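Local coordinates for viral structural protein 4 (Bombyx mori cytoplasmic polyhedrosis virus, PDB 6TZ0) that binds GTP, carries a P-loop typical of NTPases and associates with the viral RNA-dependent RNA polymerase, probably supporting transcription inside the capsid, at the interface of chains B and A. Coordinates in Å, arbitrary orientation; residue numbers count along the deposited sequence, not the author numbering. Chains: chain A, Viral structural protein 4; chain B, RNA-dependent RNA Polymerase.

Contact 1: the interface of chains B and A. Residues chain B 361, 363-365; chain A 457, 460-461, 493, 497.
An apolar patch joins a polymerase loop that links helix 349-356 to strand 370-372 and presents B:Ile361 and B:Leu365, to the P-loop GTP-binding protein VP4, which offers A:Ile457 from the last turn of helix 442-457, A:Leu460 and A:Glu461 from the loop that follows, and A:Ala493 from the 3-10 helix 492-496. Among the residues given, no polar atom of one chain is close enough to bond one of the other. B:Ile361 and A:Ile457 bury the most surface, 79 and 60 Å² respectively, and their side chains run alongside each other, pointing opposite ways. The gamma-methyl CG2 of B:Ile361 meets the terminal methyl CD1 of A:Ile457 at 3.4 Å. A:Ile457 gets there because its CG1 stands anti to the backbone N (chi1 -170°), carrying CD1 towards the polymerase loop. The same CD1 of A:Ile457 also lies 3.7 Å from CD2 of B:Leu365, again with the two side chains running antiparallel, so this methyl touches B:Ile361 and B:Leu365 alike. Between those two residues the polymerase backbone closes over the isoleucine: CA of B:Arg364 is 3.9 Å from CD1 of A:Ile457, while the carbonyl O of B:Gln363 faces its CG1 at 4.1 Å. The other branch of B:Ile361 points away from the helix end. With CG1 beside the backbone N (chi1 -85°), CD1 reaches the tip of A:Leu460, which it crosses obliquely, CD1 to CD2 3.9 Å, and lies near the backbone carbonyl of A:Ala493. The beta-methyl CB of A:Ala493 in turn packs on CD2 of B:Leu365 at 3.7 Å, next to CD1 of A:Ile457. At the rim, A:Glu461 contributes its aliphatic stem, CG lying 4.0 Å from the carbonyl O of B:Ile361.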
# COMPACT_ATOMS: atom_id res chain seq x y z
N ILE B 361 14.49 -14.25 10.71
CA ILE B 361 15.08 -13.82 11.97
C ILE B 361 16.55 -13.51 11.80
O ILE B 361 17.32 -14.36 11.36
CB ILE B 361 14.96 -14.93 13.03
CG1 ILE B 361 13.60 -14.87 13.71
CG2 ILE B 361 16.08 -14.83 14.04
CD1 ILE B 361 13.04 -16.24 14.04
N GLN B 363 20.25 -11.76 13.53
CA GLN B 363 21.11 -11.30 14.64
C GLN B 363 20.83 -11.75 16.08
O GLN B 363 21.72 -12.22 16.77
CB GLN B 363 21.38 -9.78 14.59
CG GLN B 363 21.59 -9.20 13.20
CD GLN B 363 23.04 -9.23 12.77
OE1 GLN B 363 23.90 -9.72 13.50
NE2 GLN B 363 23.32 -8.70 11.59
N ARG B 364 19.60 -11.57 16.52
CA ARG B 364 19.20 -11.85 17.90
C ARG B 364 17.70 -11.68 18.10
O ARG B 364 17.00 -11.05 17.31
CB ARG B 364 19.89 -10.97 18.94
CG ARG B 364 19.77 -9.51 18.72
CD ARG B 364 20.65 -8.86 19.75
NE ARG B 364 21.97 -9.49 19.74
CZ ARG B 364 22.95 -9.18 18.89
NH1 ARG B 364 22.77 -8.26 17.96
NH2 ARG B 364 24.10 -9.82 18.97
N LEU B 365 17.24 -12.21 19.23
CA LEU B 365 15.83 -12.21 19.56
C LEU B 365 15.47 -10.96 20.36
O LEU B 365 16.22 -10.52 21.23
CB LEU B 365 15.48 -13.45 20.36
CG LEU B 365 15.78 -14.76 19.64
CD1 LEU B 365 15.54 -15.91 20.58
CD2 LEU B 365 14.91 -14.88 18.42
N ILE A 457 19.22 -18.59 19.37
CA ILE A 457 19.20 -17.93 18.07
C ILE A 457 19.90 -18.75 16.99
O ILE A 457 19.55 -18.64 15.81
CB ILE A 457 19.79 -16.51 18.20
CG1 ILE A 457 19.58 -15.66 16.95
CG2 ILE A 457 21.26 -16.54 18.51
CD1 ILE A 457 18.18 -15.37 16.67
N LEU A 460 17.41 -20.94 14.86
CA LEU A 460 16.32 -20.29 14.17
C LEU A 460 16.80 -19.33 13.09
O LEU A 460 15.97 -18.74 12.40
CB LEU A 460 15.43 -19.51 15.16
CG LEU A 460 14.40 -20.21 16.05
CD1 LEU A 460 15.04 -20.95 17.21
CD2 LEU A 460 13.42 -19.19 16.58
N GLU A 461 18.10 -19.18 12.93
CA GLU A 461 18.67 -18.09 12.14
C GLU A 461 18.76 -18.42 10.66
O GLU A 461 18.68 -17.52 9.82
CB GLU A 461 20.05 -17.75 12.69
CG GLU A 461 20.66 -16.48 12.18
CD GLU A 461 22.01 -16.20 12.81
OE1 GLU A 461 22.48 -17.04 13.60
OE2 GLU A 461 22.59 -15.13 12.52
N ALA A 493 8.99 -16.22 18.63
CA ALA A 493 9.97 -16.15 17.55
C ALA A 493 9.95 -17.39 16.68
O ALA A 493 10.55 -17.39 15.61
CB ALA A 493 11.37 -15.93 18.11
N THR A 497 9.29 -20.06 12.03
CA THR A 497 9.97 -21.34 12.01
C THR A 497 9.04 -22.54 11.97
O THR A 497 9.28 -23.47 11.19
CB THR A 497 10.89 -21.39 13.23
OG1 THR A 497 11.87 -20.35 13.12
CG2 THR A 497 11.59 -22.69 13.32

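Contact 2: the interface of chains B and A. Residues chain B 89, 91-93, 121; chain A 345-346, 476-478.
B:Asp91 of the polymerase and A:Asn346 of VP4 meet tip to tip in the polar part of this interface. ND2 of A:Asn346 donates to carboxylate oxygen OD2 of B:Asp91 at 3.1 Å, bent to 138° at the hydrogen; the acceptor lies nearly in the amide plane and is met almost along its C-O axis, with the carboxylate and amide planes turned 45° apart. As built, the amide oxygen OD1 of A:Asn346 also sits 2.9 Å from OD2 of B:Asp91, a clash of two acceptors that exchanging the amide ends would not cure, so the details of this bond are doubtful. A weak backbone bond runs from N of B:Asp91 to O of A:Thr477 at 3.1 Å.

Apolar contacts flank these bonds. CB of B:Asp91 lies on CA of A:Thr477 at 3.7 Å, and CB of B:Ser93 packs on the gamma-methyl CG2 of A:Ile345, also at 3.7 Å. The delta-methyl CD1 of A:Ile345 approaches NZ of B:Lys121 end-on at 4.0 Å. Within the polymerase, this amino nitrogen donates to the carbonyl O of B:Glu92, 27° from its plane, which may steady the loop from helix 121-134.

In VP4, A:Ile345 and A:Asn346 lead into strand 347-353, which runs into the P-loop, and A:Thr477 follows helix 468-476; the polymerase supplies a loop after 3-10 helix 83-85 and the first residue of helix 121-134.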
# COMPACT_ATOMS: atom_id res chain seq x y z
N ALA B 89 8.02 -30.52 -3.23
CA ALA B 89 8.30 -31.26 -2.01
C ALA B 89 7.73 -32.67 -2.14
O ALA B 89 7.11 -33.03 -3.14
CB ALA B 89 7.72 -30.53 -0.80
N ASP B 91 5.38 -34.01 -0.18
CA ASP B 91 3.93 -33.92 -0.05
C ASP B 91 3.30 -33.27 -1.28
O ASP B 91 2.10 -33.42 -1.49
CB ASP B 91 3.60 -33.13 1.21
CG ASP B 91 2.20 -33.40 1.73
OD1 ASP B 91 1.48 -34.23 1.16
OD2 ASP B 91 1.83 -32.77 2.75
N GLU B 92 4.11 -32.57 -2.08
CA GLU B 92 3.67 -31.76 -3.23
C GLU B 92 2.62 -30.73 -2.84
O GLU B 92 1.71 -30.43 -3.61
CB GLU B 92 3.17 -32.64 -4.38
CG GLU B 92 4.28 -33.44 -5.04
CD GLU B 92 3.78 -34.33 -6.14
OE1 GLU B 92 2.54 -34.45 -6.30
OE2 GLU B 92 4.62 -34.92 -6.86
N SER B 93 2.76 -30.19 -1.63
CA SER B 93 1.86 -29.14 -1.16
C SER B 93 2.31 -27.77 -1.62
O SER B 93 1.49 -26.85 -1.72
CB SER B 93 1.78 -29.19 0.37
OG SER B 93 3.04 -28.97 0.96
N LYS B 121 -1.72 -32.90 -10.28
CA LYS B 121 -0.79 -31.88 -9.82
C LYS B 121 0.22 -31.50 -10.90
O LYS B 121 0.53 -30.32 -11.09
CB LYS B 121 -0.06 -32.38 -8.57
CG LYS B 121 0.80 -31.36 -7.87
CD LYS B 121 -0.03 -30.22 -7.30
CE LYS B 121 -1.00 -30.74 -6.25
NZ LYS B 121 -0.32 -31.30 -5.06
N ILE A 345 -4.34 -28.34 1.45
CA ILE A 345 -3.61 -29.61 1.49
C ILE A 345 -3.20 -29.95 2.91
O ILE A 345 -3.45 -31.07 3.39
CB ILE A 345 -2.41 -29.57 0.53
CG1 ILE A 345 -2.90 -29.49 -0.91
CG2 ILE A 345 -1.54 -30.81 0.71
CD1 ILE A 345 -1.83 -29.26 -1.93
N ASN A 346 -2.57 -29.02 3.63
CA ASN A 346 -2.16 -29.25 5.01
C ASN A 346 -2.73 -28.17 5.92
O ASN A 346 -2.64 -26.98 5.60
CB ASN A 346 -0.63 -29.26 5.14
CG ASN A 346 0.01 -30.36 4.34
OD1 ASN A 346 0.82 -30.10 3.45
ND2 ASN A 346 -0.36 -31.60 4.63
N SER A 476 6.43 -31.57 8.22
CA SER A 476 5.11 -31.17 7.76
C SER A 476 4.83 -31.61 6.33
O SER A 476 3.69 -31.94 5.99
CB SER A 476 4.97 -29.65 7.86
OG SER A 476 5.13 -29.24 9.19
N THR A 477 5.85 -31.62 5.47
CA THR A 477 5.68 -31.98 4.07
C THR A 477 6.17 -33.39 3.78
O THR A 477 6.63 -33.67 2.67
CB THR A 477 6.38 -30.98 3.16
OG1 THR A 477 7.78 -30.96 3.44
CG2 THR A 477 5.81 -29.59 3.36
N GLY A 478 6.08 -34.29 4.75
CA GLY A 478 6.46 -35.67 4.54
C GLY A 478 5.40 -36.46 3.80
O GLY A 478 4.33 -35.96 3.46

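The centres of contact 1 and contact 2 lie about 25 Å apart on one polymerase-VP4 boundary and share no residues. On the VP4 side they are in part tied by sequence: helix 468-476, whose end serves contact 2, falls between the elements 442-457 and 492-496 that serve contact 1, whereas A:Ile345 and A:Asn346 come from far earlier, just before strand 347-353. On the polymerase side they draw on distant segments, one within the N-terminal sequence family and one within the central polymerase family. Docking at two separated points probably limits rocking of VP4 and could relate its nucleotide site to the polymerase.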